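Side-chain contacts in arsenic responsive repressor ArsR (Corynebacterium glutamicum ATCC 13032, PDB 6J0E), which probably represses transcription of arsenic-resistance genes by binding their operator DNA as a dimer and lets go when As(III) binds: residues G56-V60 / N61-D65; M67-Q71 / P72-H76; H98-P102 / E103-E107; D40-R43 / L44-S48. All blocks are in the same frame, centred on the assembly; numbering follows the deposited sequence.

From the N terminus, contact 4 comes first, in the opening turns of helix 41-52. Contact 1 follows where strand 58-59 runs into helix 60-67, then contact 2 at the turn into helix 71-83, and contact 3 where strand 95-100 passes into helix 102-111. Each joins adjoining residues, so none closes a long loop, and the four stand in series without nesting or crossing. Contacts 1, 2 and 4 touch one another: Leu63 and Met67 both pack on Ile46, tying the helix-turn-helix to helix 41-52. Contact 3 pairs with contact 1 through the sheet, Val58 O to His98 N, and reaches contact 4 through Phe105 and Leu47; both 3 and 4 touch the second subunit.

Contact 1. Residues G56-V60 / N61-D65; sequences GPVSV and NELTD
At Ser59 the extended chain of strand 58-59 turns into helix 60-67, and the carbonyls of Ser59 and Val60 take the first helical bonds. Leu63 N reaches Ser59 O at 3.1 Å, while Thr64 N gives a shorter bond of 2.8 Å to Val60 O. Ser59 is the N-cap: its hydroxyl, set between the backbone N and the carbonyl carbon (chi1 68°), accepts from Glu62 N with OG 3.2 Å from that nitrogen and an N-H...O angle of 155°. In winged helix-turn-helix repressors of the ArsR family this is the entry to the first helix of the DNA-binding motif, and here the strand before it pairs with strand 95-100 through Val58 and His98. Val58 sends CG1 forward against the first turn, where it touches Leu63 CG at 3.8 Å and meets the extended side chain of Glu62 roughly at right angles, 3.6 Å from OE1. One turn on, Thr64 OG1 folds back onto Asn61 O at 2.8 Å, tilted from the carbonyl plane; Asp65 N comes to that oxygen from the same face. Val60 CG1 lies 4.1 Å from Thr64 CG2, and both side chains also lean on Ile74 of helix 71-83.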
loop_
_atom_site.group_PDB
_atom_site.type_symbol
_atom_site.label_atom_id
_atom_site.label_comp_id
_atom_site.label_asym_id
_atom_site.label_seq_id
_atom_site.Cartn_x
_atom_site.Cartn_y
_atom_site.Cartn_z
ATOM N N GLY B 56 -15.775 -5.542 12.244
ATOM C CA GLY B 56 -17.151 -5.164 12.595
ATOM C C GLY B 56 -17.338 -3.698 12.769
ATOM O O GLY B 56 -16.400 -3.015 13.039
ATOM N N PRO B 57 -18.570 -3.233 12.627
ATOM C CA PRO B 57 -18.872 -1.867 12.893
ATOM C C PRO B 57 -18.712 -1.531 14.334
ATOM O O PRO B 57 -19.107 -2.335 15.156
ATOM C CB PRO B 57 -20.364 -1.762 12.402
ATOM C CG PRO B 57 -20.887 -3.102 12.513
ATOM C CD PRO B 57 -19.751 -3.915 12.003
ATOM N N VAL B 58 -18.101 -0.385 14.648
ATOM C CA VAL B 58 -17.812 0.048 16.020
ATOM C C VAL B 58 -18.351 1.495 16.169
ATOM O O VAL B 58 -18.273 2.284 15.232
ATOM C CB VAL B 58 -16.281 -0.122 16.231
ATOM C CG1 VAL B 58 -15.784 0.450 17.530
ATOM C CG2 VAL B 58 -15.894 -1.619 16.161
ATOM N N SER B 59 -18.881 1.847 17.339
ATOM C CA SER B 59 -19.222 3.232 17.663
ATOM C C SER B 59 -18.036 4.128 18.061
ATOM O O SER B 59 -17.043 3.682 18.586
ATOM C CB SER B 59 -20.227 3.296 18.808
ATOM O OG SER B 59 -19.570 2.863 19.968
ATOM N N VAL B 60 -18.213 5.410 17.866
ATOM C CA VAL B 60 -17.217 6.363 18.396
ATOM C C VAL B 60 -16.925 6.157 19.885
ATOM O O VAL B 60 -15.760 6.176 20.274
ATOM C CB VAL B 60 -17.614 7.778 18.104
ATOM C CG1 VAL B 60 -16.526 8.744 18.574
ATOM C CG2 VAL B 60 -17.807 7.921 16.625
ATOM N N ASN B 61 -17.925 5.932 20.703
ATOM C CA ASN B 61 -17.761 5.695 22.176
ATOM C C ASN B 61 -16.849 4.540 22.461
ATOM O O ASN B 61 -15.995 4.639 23.309
ATOM C CB ASN B 61 -19.040 5.391 22.909
ATOM C CG ASN B 61 -19.651 6.602 23.439
ATOM O OD1 ASN B 61 -19.463 7.676 22.861
ATOM N ND2 ASN B 61 -20.401 6.467 24.521
ATOM N N GLU B 62 -16.988 3.476 21.691
ATOM C CA GLU B 62 -16.156 2.316 21.902
ATOM C C GLU B 62 -14.693 2.638 21.496
ATOM O O GLU B 62 -13.718 2.245 22.172
ATOM C CB GLU B 62 -16.731 1.146 21.123
ATOM C CG GLU B 62 -15.941 -0.163 21.288
ATOM C CD GLU B 62 -16.532 -1.428 20.581
ATOM O OE1 GLU B 62 -17.651 -1.443 19.999
ATOM O OE2 GLU B 62 -15.803 -2.455 20.583
ATOM N N LEU B 63 -14.522 3.415 20.435
ATOM C CA LEU B 63 -13.158 3.657 19.983
ATOM C C LEU B 63 -12.487 4.659 20.957
ATOM O O LEU B 63 -11.285 4.616 21.152
ATOM C CB LEU B 63 -13.053 4.296 18.502
ATOM C CG LEU B 63 -13.255 3.279 17.373
ATOM C CD1 LEU B 63 -13.578 4.151 16.136
ATOM C CD2 LEU B 63 -11.991 2.400 17.340
ATOM N N THR B 64 -13.284 5.595 21.531
ATOM C CA THR B 64 -12.634 6.585 22.460
ATOM C C THR B 64 -12.189 5.783 23.724
ATOM O O THR B 64 -11.096 6.085 24.241
ATOM C CB THR B 64 -13.511 7.704 22.938
ATOM O OG1 THR B 64 -14.585 7.087 23.592
ATOM C CG2 THR B 64 -14.035 8.637 21.772
ATOM N N ASP B 65 -12.976 4.841 24.189
ATOM C CA ASP B 65 -12.562 4.011 25.298
ATOM C C ASP B 65 -11.252 3.220 24.937
ATOM O O ASP B 65 -10.301 3.119 25.757
ATOM C CB ASP B 65 -13.787 3.140 25.719
ATOM C CG ASP B 65 -13.728 2.627 27.216
ATOM O OD1 ASP B 65 -13.205 3.283 28.161
ATOM O OD2 ASP B 65 -14.245 1.522 27.405
#

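Contact 2. Residues M67-Q71 / P72-H76; sequences MGLSQ and PTISH
The turn of the helix-turn-helix ends at Ser70, the N-cap of helix 71-83, whose OG is hydrogen-bonded to Thr73 OG1 at 3.1 Å across the start of the helix; either hydroxyl could be the donor. A bond of 3.0 Å from Ile74 N to Ser70 O begins the helical ladder, and Ser75 N continues it to Gln71 O. Gln71 reaches forward along the first turn: CG stands anti to the backbone N (chi1 169°) and a bend at chi2 (-87°) swings the amide over Pro72 to Ser75. Its NE2 donates to Ser75 OG at 3.0 Å, with the hydroxyl oxygen lying in the amide plane. By family resemblance helix 71-83 is probably the recognition helix, laid in the major groove; Gln71 and Ser75 border helix 60-67, at Thr64 and Val60. The inner face of the turn is apolar. Ile74 CD1 touches both side chains that come before the cap, 3.5 Å from Met67 SD and 4.0 Å from Leu69 CD1. Leu69 and Thr73 cross at about a right angle, CD2 of Leu69 lying 3.9 Å from Thr73 CG2. Met67 also covers Ile46, and Leu69 covers Val42, both on helix 41-52.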
loop_
_atom_site.group_PDB
_atom_site.type_symbol
_atom_site.label_atom_id
_atom_site.label_comp_id
_atom_site.label_asym_id
_atom_site.label_seq_id
_atom_site.Cartn_x
_atom_site.Cartn_y
_atom_site.Cartn_z
ATOM N N MET B 67 -8.933 3.770 22.622
ATOM C CA MET B 67 -7.762 4.513 22.321
ATOM C C MET B 67 -7.272 5.571 23.329
ATOM O O MET B 67 -6.172 6.072 23.172
ATOM C CB MET B 67 -8.059 5.160 20.920
ATOM C CG MET B 67 -8.402 4.120 19.897
ATOM S SD MET B 67 -8.576 4.940 18.208
ATOM C CE MET B 67 -6.856 5.420 17.870
ATOM N N GLY B 68 -8.162 5.923 24.291
ATOM C CA GLY B 68 -7.881 7.011 25.216
ATOM C C GLY B 68 -7.854 8.390 24.650
ATOM O O GLY B 68 -7.160 9.310 25.280
ATOM N N LEU B 69 -8.473 8.549 23.428
ATOM C CA LEU B 69 -8.470 9.863 22.808
ATOM C C LEU B 69 -9.860 10.466 22.964
ATOM O O LEU B 69 -10.764 9.768 23.243
ATOM C CB LEU B 69 -8.017 9.872 21.369
ATOM C CG LEU B 69 -6.581 9.327 20.963
ATOM C CD1 LEU B 69 -6.750 7.912 20.516
ATOM C CD2 LEU B 69 -6.084 9.995 19.699
ATOM N N SER B 70 -10.021 11.782 22.872
ATOM C CA SER B 70 -11.306 12.350 23.126
ATOM C C SER B 70 -12.375 12.081 22.017
ATOM O O SER B 70 -12.059 11.844 20.839
ATOM C CB SER B 70 -11.094 13.843 23.323
ATOM O OG SER B 70 -10.869 14.482 22.066
ATOM N N GLN B 71 -13.657 12.204 22.365
ATOM C CA GLN B 71 -14.655 11.951 21.344
ATOM C C GLN B 71 -14.515 13.009 20.164
ATOM O O GLN B 71 -14.595 12.645 19.007
ATOM C CB GLN B 71 -16.086 11.945 21.958
ATOM C CG GLN B 71 -17.239 11.960 20.987
ATOM C CD GLN B 71 -17.615 13.380 20.583
ATOM O OE1 GLN B 71 -17.872 14.234 21.448
ATOM N NE2 GLN B 71 -17.587 13.679 19.229
ATOM N N PRO B 72 -14.337 14.310 20.446
ATOM C CA PRO B 72 -14.109 15.209 19.233
ATOM C C PRO B 72 -12.877 14.757 18.351
ATOM O O PRO B 72 -12.887 14.907 17.107
ATOM C CB PRO B 72 -13.945 16.635 19.878
ATOM C CG PRO B 72 -14.732 16.450 21.160
ATOM C CD PRO B 72 -14.318 15.095 21.674
ATOM N N THR B 73 -11.837 14.209 18.974
ATOM C CA THR B 73 -10.678 13.793 18.181
ATOM C C THR B 73 -11.032 12.643 17.274
ATOM O O THR B 73 -10.754 12.699 16.020
ATOM C CB THR B 73 -9.487 13.416 19.059
ATOM O OG1 THR B 73 -8.997 14.635 19.546
ATOM C CG2 THR B 73 -8.358 12.884 18.326
ATOM N N ILE B 74 -11.556 11.571 17.886
ATOM C CA ILE B 74 -11.892 10.410 17.100
ATOM C C ILE B 74 -12.982 10.735 16.073
ATOM O O ILE B 74 -12.952 10.289 14.941
ATOM C CB ILE B 74 -12.445 9.276 17.966
ATOM C CG1 ILE B 74 -11.368 8.741 18.961
ATOM C CG2 ILE B 74 -12.907 8.097 17.133
ATOM C CD1 ILE B 74 -10.175 8.041 18.411
ATOM N N SER B 75 -14.001 11.507 16.477
ATOM C CA SER B 75 -15.042 11.853 15.540
ATOM C C SER B 75 -14.456 12.618 14.330
ATOM O O SER B 75 -14.943 12.409 13.258
ATOM C CB SER B 75 -16.160 12.698 16.142
ATOM O OG SER B 75 -16.953 11.845 16.889
ATOM N N HIS B 76 -13.449 13.474 14.544
ATOM C CA HIS B 76 -12.875 14.270 13.431
ATOM C C HIS B 76 -12.244 13.256 12.408
ATOM O O HIS B 76 -12.399 13.346 11.193
ATOM C CB HIS B 76 -11.822 15.217 13.960
ATOM C CG HIS B 76 -10.980 15.837 12.895
ATOM N ND1 HIS B 76 -11.369 17.005 12.278
ATOM C CD2 HIS B 76 -9.771 15.515 12.399
ATOM C CE1 HIS B 76 -10.441 17.362 11.406
ATOM N NE2 HIS B 76 -9.446 16.485 11.486
#

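Contact 3. Residues H98-P102 / E103-E107; sequences HRVRP and ELFAE
Two successive bends, at chi2 (-60°) and chi3 (-65°), curl the side chain of Arg101 back toward Glu103, whose own chain is kinked at chi2 (97°) to bring its carboxylate round to the guanidinium. The acid lies along the guanidinium edge, forming a salt bridge. NH2 of Arg101 gives the stronger bond, 2.9 Å to Glu103 OE1, approaching from above the carboxylate plane; NE makes a weak one of 3.4 Å to OE2. NH1 of Arg101 turns to a second acid, Asp88 of strand 87-92. On the other side of the backbone, Phe105 directs a ring edge at the carbonyl of Arg101, with CD2 3.1 Å from O, while Val100 CG2 lies obliquely against CE2 at 3.4 Å. A water bridges that carbonyl and Leu104 N, donating to Arg101 O at 2.8 Å and accepting from Leu104 N at 3.1 Å. The regular pattern begins with Ala106 N to Pro102 O, 3.0 Å. Val100 touches Cys55, a residue of the arsenic pocket, and Val100 and Phe105 also pack on Ile114 and Leu112 of the second subunit, respectively. Acids at two edges of the guanidinium, Glu103 and Asp88, probably fix its rotation and partly balance its charge, while the water supplies partners for two polar backbone atoms at the helix start.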
loop_
_atom_site.group_PDB
_atom_site.type_symbol
_atom_site.label_atom_id
_atom_site.label_comp_id
_atom_site.label_asym_id
_atom_site.label_seq_id
_atom_site.Cartn_x
_atom_site.Cartn_y
_atom_site.Cartn_z
ATOM N N HIS B 98 -19.273 2.786 12.736
ATOM C CA HIS B 98 -18.398 2.920 11.560
ATOM C C HIS B 98 -17.775 1.612 11.216
ATOM O O HIS B 98 -17.375 0.870 12.101
ATOM C CB HIS B 98 -17.334 3.906 11.974
ATOM C CG HIS B 98 -17.765 5.292 11.757
ATOM N ND1 HIS B 98 -18.413 5.986 12.691
ATOM C CD2 HIS B 98 -17.651 6.116 10.680
ATOM C CE1 HIS B 98 -18.700 7.194 12.256
ATOM N NE2 HIS B 98 -18.169 7.337 11.053
ATOM N N ARG B 99 -17.731 1.275 9.917
ATOM C CA ARG B 99 -17.093 0.037 9.529
ATOM C C ARG B 99 -16.150 0.305 8.350
ATOM O O ARG B 99 -16.435 1.058 7.396
ATOM C CB ARG B 99 -18.052 -1.060 9.144
ATOM C CG ARG B 99 -19.082 -0.556 8.220
ATOM C CD ARG B 99 -19.647 -1.719 7.325
ATOM N NE ARG B 99 -20.426 -1.033 6.307
ATOM C CZ ARG B 99 -21.323 -1.574 5.507
ATOM N NH1 ARG B 99 -21.585 -2.860 5.560
ATOM N NH2 ARG B 99 -21.968 -0.778 4.680
ATOM N N VAL B 100 -15.048 -0.366 8.433
ATOM C CA VAL B 100 -14.103 -0.338 7.347
ATOM C C VAL B 100 -14.704 -0.922 6.052
ATOM O O VAL B 100 -15.485 -1.881 5.999
ATOM C CB VAL B 100 -12.803 -0.988 7.737
ATOM C CG1 VAL B 100 -12.923 -2.441 7.745
ATOM C CG2 VAL B 100 -11.740 -0.514 6.740
ATOM N N ARG B 101 -14.393 -0.260 4.983
ATOM C CA ARG B 101 -14.698 -0.734 3.621
ATOM C C ARG B 101 -13.383 -1.338 3.001
ATOM O O ARG B 101 -12.362 -0.696 2.862
ATOM C CB ARG B 101 -15.222 0.439 2.814
ATOM C CG ARG B 101 -16.600 1.013 3.203
ATOM C CD ARG B 101 -17.778 0.055 3.113
ATOM N NE ARG B 101 -18.054 -0.375 1.730
ATOM C CZ ARG B 101 -19.241 -0.511 1.158
ATOM N NH1 ARG B 101 -20.310 -0.096 1.806
ATOM N NH2 ARG B 101 -19.329 -0.983 -0.106
ATOM N N PRO B 102 -13.369 -2.592 2.612
ATOM C CA PRO B 102 -12.243 -3.300 2.005
ATOM C C PRO B 102 -11.829 -2.856 0.623
ATOM O O PRO B 102 -10.658 -3.042 0.251
ATOM C CB PRO B 102 -12.665 -4.733 1.971
ATOM C CG PRO B 102 -14.021 -4.814 2.481
ATOM C CD PRO B 102 -14.532 -3.493 2.877
ATOM N N GLU B 103 -12.784 -2.381 -0.145
ATOM C CA GLU B 103 -12.547 -1.911 -1.533
ATOM C C GLU B 103 -11.355 -1.020 -1.790
ATOM O O GLU B 103 -10.507 -1.408 -2.608
ATOM C CB GLU B 103 -13.840 -1.246 -2.095
ATOM C CG GLU B 103 -14.969 -2.234 -2.217
ATOM C CD GLU B 103 -15.909 -2.162 -1.009
ATOM O OE1 GLU B 103 -17.083 -2.521 -1.109
ATOM O OE2 GLU B 103 -15.456 -1.723 0.042
ATOM N N LEU B 104 -11.303 0.168 -1.182
ATOM C CA LEU B 104 -10.194 1.078 -1.395
ATOM C C LEU B 104 -8.892 0.443 -0.970
ATOM O O LEU B 104 -7.884 0.757 -1.520
ATOM C CB LEU B 104 -10.309 2.508 -0.754
ATOM C CG LEU B 104 -11.299 3.418 -1.476
ATOM C CD1 LEU B 104 -11.185 4.731 -0.732
ATOM C CD2 LEU B 104 -10.975 3.618 -2.944
ATOM N N PHE B 105 -8.912 -0.381 0.044
ATOM C CA PHE B 105 -7.657 -0.906 0.515
ATOM C C PHE B 105 -7.129 -1.822 -0.524
ATOM O O PHE B 105 -5.965 -1.881 -0.753
ATOM C CB PHE B 105 -7.798 -1.566 1.921
ATOM C CG PHE B 105 -8.064 -0.567 2.985
ATOM C CD1 PHE B 105 -7.013 0.264 3.515
ATOM C CD2 PHE B 105 -9.369 -0.333 3.471
ATOM C CE1 PHE B 105 -7.274 1.251 4.442
ATOM C CE2 PHE B 105 -9.579 0.621 4.420
ATOM C CZ PHE B 105 -8.576 1.438 4.913
ATOM N N ALA B 106 -7.996 -2.655 -1.077
ATOM C CA ALA B 106 -7.567 -3.566 -2.178
ATOM C C ALA B 106 -7.022 -2.780 -3.393
ATOM O O ALA B 106 -5.987 -3.161 -3.970
ATOM C CB ALA B 106 -8.707 -4.466 -2.601
ATOM N N GLU B 107 -7.614 -1.674 -3.705
ATOM C CA GLU B 107 -7.150 -0.840 -4.770
ATOM C C GLU B 107 -5.743 -0.298 -4.442
ATOM O O GLU B 107 -4.867 -0.328 -5.329
ATOM C CB GLU B 107 -8.060 0.453 -4.998
ATOM C CG GLU B 107 -9.377 0.069 -5.623
ATOM C CD GLU B 107 -10.034 1.265 -6.365
ATOM O OE1 GLU B 107 -9.688 2.447 -6.107
ATOM O OE2 GLU B 107 -10.970 0.955 -7.204
HETATM O O HOH W 1 -12.575 1.572 1.283
#

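Contact 4. Residues D40-R43 / L44-S48; sequences DPVR and LRILS
Arg45 folds back over Val42, which it follows by three residues: a bend at chi3 (-51°) carries the guanidinium across so that Val42 CA lies 4.1 Å above one face, off its centre, and NH2 comes to 4.1 Å from Val42 CG2. Ile46, one residue further, brings CG1 to 3.2 Å from Val42 O, the carbonyl that also accepts from Ile46 N at 2.9 Å. Leu47 CG similarly leans on Arg43 O, and Leu44 CB on Pro41 O. Beneath these side chains runs a regular ladder, from Leu44 N to Asp40 O through to Leu47 N to Arg43 O. Its start is fixed by Asp40, the N-cap: OD1 accepts from Arg43 N at 3.1 Å on its anti side, tilted out of the carboxylate plane, and, weakly, from Val42 N at 2.9 Å. The Asp40 carboxyl carbon in turn sits over one face of the Arg43 guanidinium, whose NE and NH1 are held by His77 ND1 and Val37 O. Further out, Arg45 NH1 is bonded to Ser28 OG of the second subunit, and Ser48 OG to Leu23 N of that subunit, while Ile46 packs on Leu63 and Met67. An Asp-Pro-x-Arg sequence of this kind, with aspartate capping and proline in the first turn, is a familiar start to the helix preceding the helix-turn-helix in ArsR-family repressors.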
loop_
_atom_site.group_PDB
_atom_site.type_symbol
_atom_site.label_atom_id
_atom_site.label_comp_id
_atom_site.label_asym_id
_atom_site.label_seq_id
_atom_site.Cartn_x
_atom_site.Cartn_y
_atom_site.Cartn_z
ATOM N N ASP B 40 -1.535 9.956 8.711
ATOM C CA ASP B 40 -1.744 10.497 10.040
ATOM C C ASP B 40 -1.689 9.264 10.999
ATOM O O ASP B 40 -2.428 8.335 10.830
ATOM C CB ASP B 40 -3.126 11.162 10.124
ATOM C CG ASP B 40 -3.446 11.650 11.529
ATOM O OD1 ASP B 40 -3.612 10.879 12.455
ATOM O OD2 ASP B 40 -3.559 12.814 11.723
ATOM N N PRO B 41 -0.888 9.278 12.002
ATOM C CA PRO B 41 -0.793 8.135 12.927
ATOM C C PRO B 41 -2.025 7.695 13.668
ATOM O O PRO B 41 -2.263 6.477 13.784
ATOM C CB PRO B 41 0.274 8.586 14.001
ATOM C CG PRO B 41 0.641 9.968 13.634
ATOM C CD PRO B 41 -0.165 10.490 12.486
ATOM N N VAL B 42 -2.822 8.663 14.131
ATOM C CA VAL B 42 -4.052 8.357 14.861
ATOM C C VAL B 42 -4.985 7.599 13.850
ATOM O O VAL B 42 -5.747 6.682 14.212
ATOM C CB VAL B 42 -4.689 9.606 15.511
ATOM C CG1 VAL B 42 -6.072 9.308 16.112
ATOM C CG2 VAL B 42 -3.771 10.177 16.534
ATOM N N ARG B 43 -5.058 8.093 12.589
ATOM C CA ARG B 43 -5.908 7.407 11.614
ATOM C C ARG B 43 -5.530 6.002 11.382
ATOM O O ARG B 43 -6.353 5.117 11.257
ATOM C CB ARG B 43 -5.963 8.121 10.221
ATOM C CG ARG B 43 -6.762 9.389 10.254
ATOM C CD ARG B 43 -6.672 10.256 9.069
ATOM N NE ARG B 43 -7.143 11.546 9.471
ATOM C CZ ARG B 43 -6.816 12.664 8.824
ATOM N NH1 ARG B 43 -5.881 12.643 7.832
ATOM N NH2 ARG B 43 -7.382 13.796 9.239
ATOM N N LEU B 44 -4.263 5.758 11.332
ATOM C CA LEU B 44 -3.790 4.389 11.130
ATOM C C LEU B 44 -4.137 3.492 12.277
ATOM O O LEU B 44 -4.482 2.323 12.070
ATOM C CB LEU B 44 -2.232 4.368 10.942
ATOM C CG LEU B 44 -1.867 4.882 9.579
ATOM C CD1 LEU B 44 -0.356 4.495 9.439
ATOM C CD2 LEU B 44 -2.594 4.322 8.394
ATOM N N ARG B 45 -3.945 4.007 13.480
ATOM C CA ARG B 45 -4.438 3.292 14.698
ATOM C C ARG B 45 -5.929 3.025 14.781
ATOM O O ARG B 45 -6.307 1.943 15.282
ATOM C CB ARG B 45 -3.979 3.974 15.956
ATOM C CG ARG B 45 -2.471 3.986 16.056
ATOM C CD ARG B 45 -1.872 4.003 17.485
ATOM N NE ARG B 45 -2.461 5.052 18.295
ATOM C CZ ARG B 45 -2.130 6.336 18.329
ATOM N NH1 ARG B 45 -1.230 6.826 17.541
ATOM N NH2 ARG B 45 -2.787 7.167 19.149
ATOM N N ILE B 46 -6.735 3.951 14.344
ATOM C CA ILE B 46 -8.151 3.702 14.263
ATOM C C ILE B 46 -8.301 2.547 13.345
ATOM O O ILE B 46 -9.030 1.615 13.700
ATOM C CB ILE B 46 -8.993 4.880 13.802
ATOM C CG1 ILE B 46 -8.815 5.996 14.782
ATOM C CG2 ILE B 46 -10.401 4.381 13.547
ATOM C CD1 ILE B 46 -9.553 7.319 14.548
ATOM N N LEU B 47 -7.682 2.614 12.141
ATOM C CA LEU B 47 -7.791 1.424 11.255
ATOM C C LEU B 47 -7.394 0.134 11.861
ATOM O O LEU B 47 -8.037 -0.911 11.603
ATOM C CB LEU B 47 -7.078 1.624 9.902
ATOM C CG LEU B 47 -7.718 2.707 9.207
ATOM C CD1 LEU B 47 -6.911 2.964 7.936
ATOM C CD2 LEU B 47 -9.170 2.345 8.771
ATOM N N SER B 48 -6.293 0.172 12.595
ATOM C CA SER B 48 -5.872 -0.967 13.460
ATOM C C SER B 48 -6.796 -1.502 14.449
ATOM O O SER B 48 -6.898 -2.701 14.597
ATOM C CB SER B 48 -4.609 -0.557 14.245
ATOM O OG SER B 48 -3.545 -1.105 13.555
#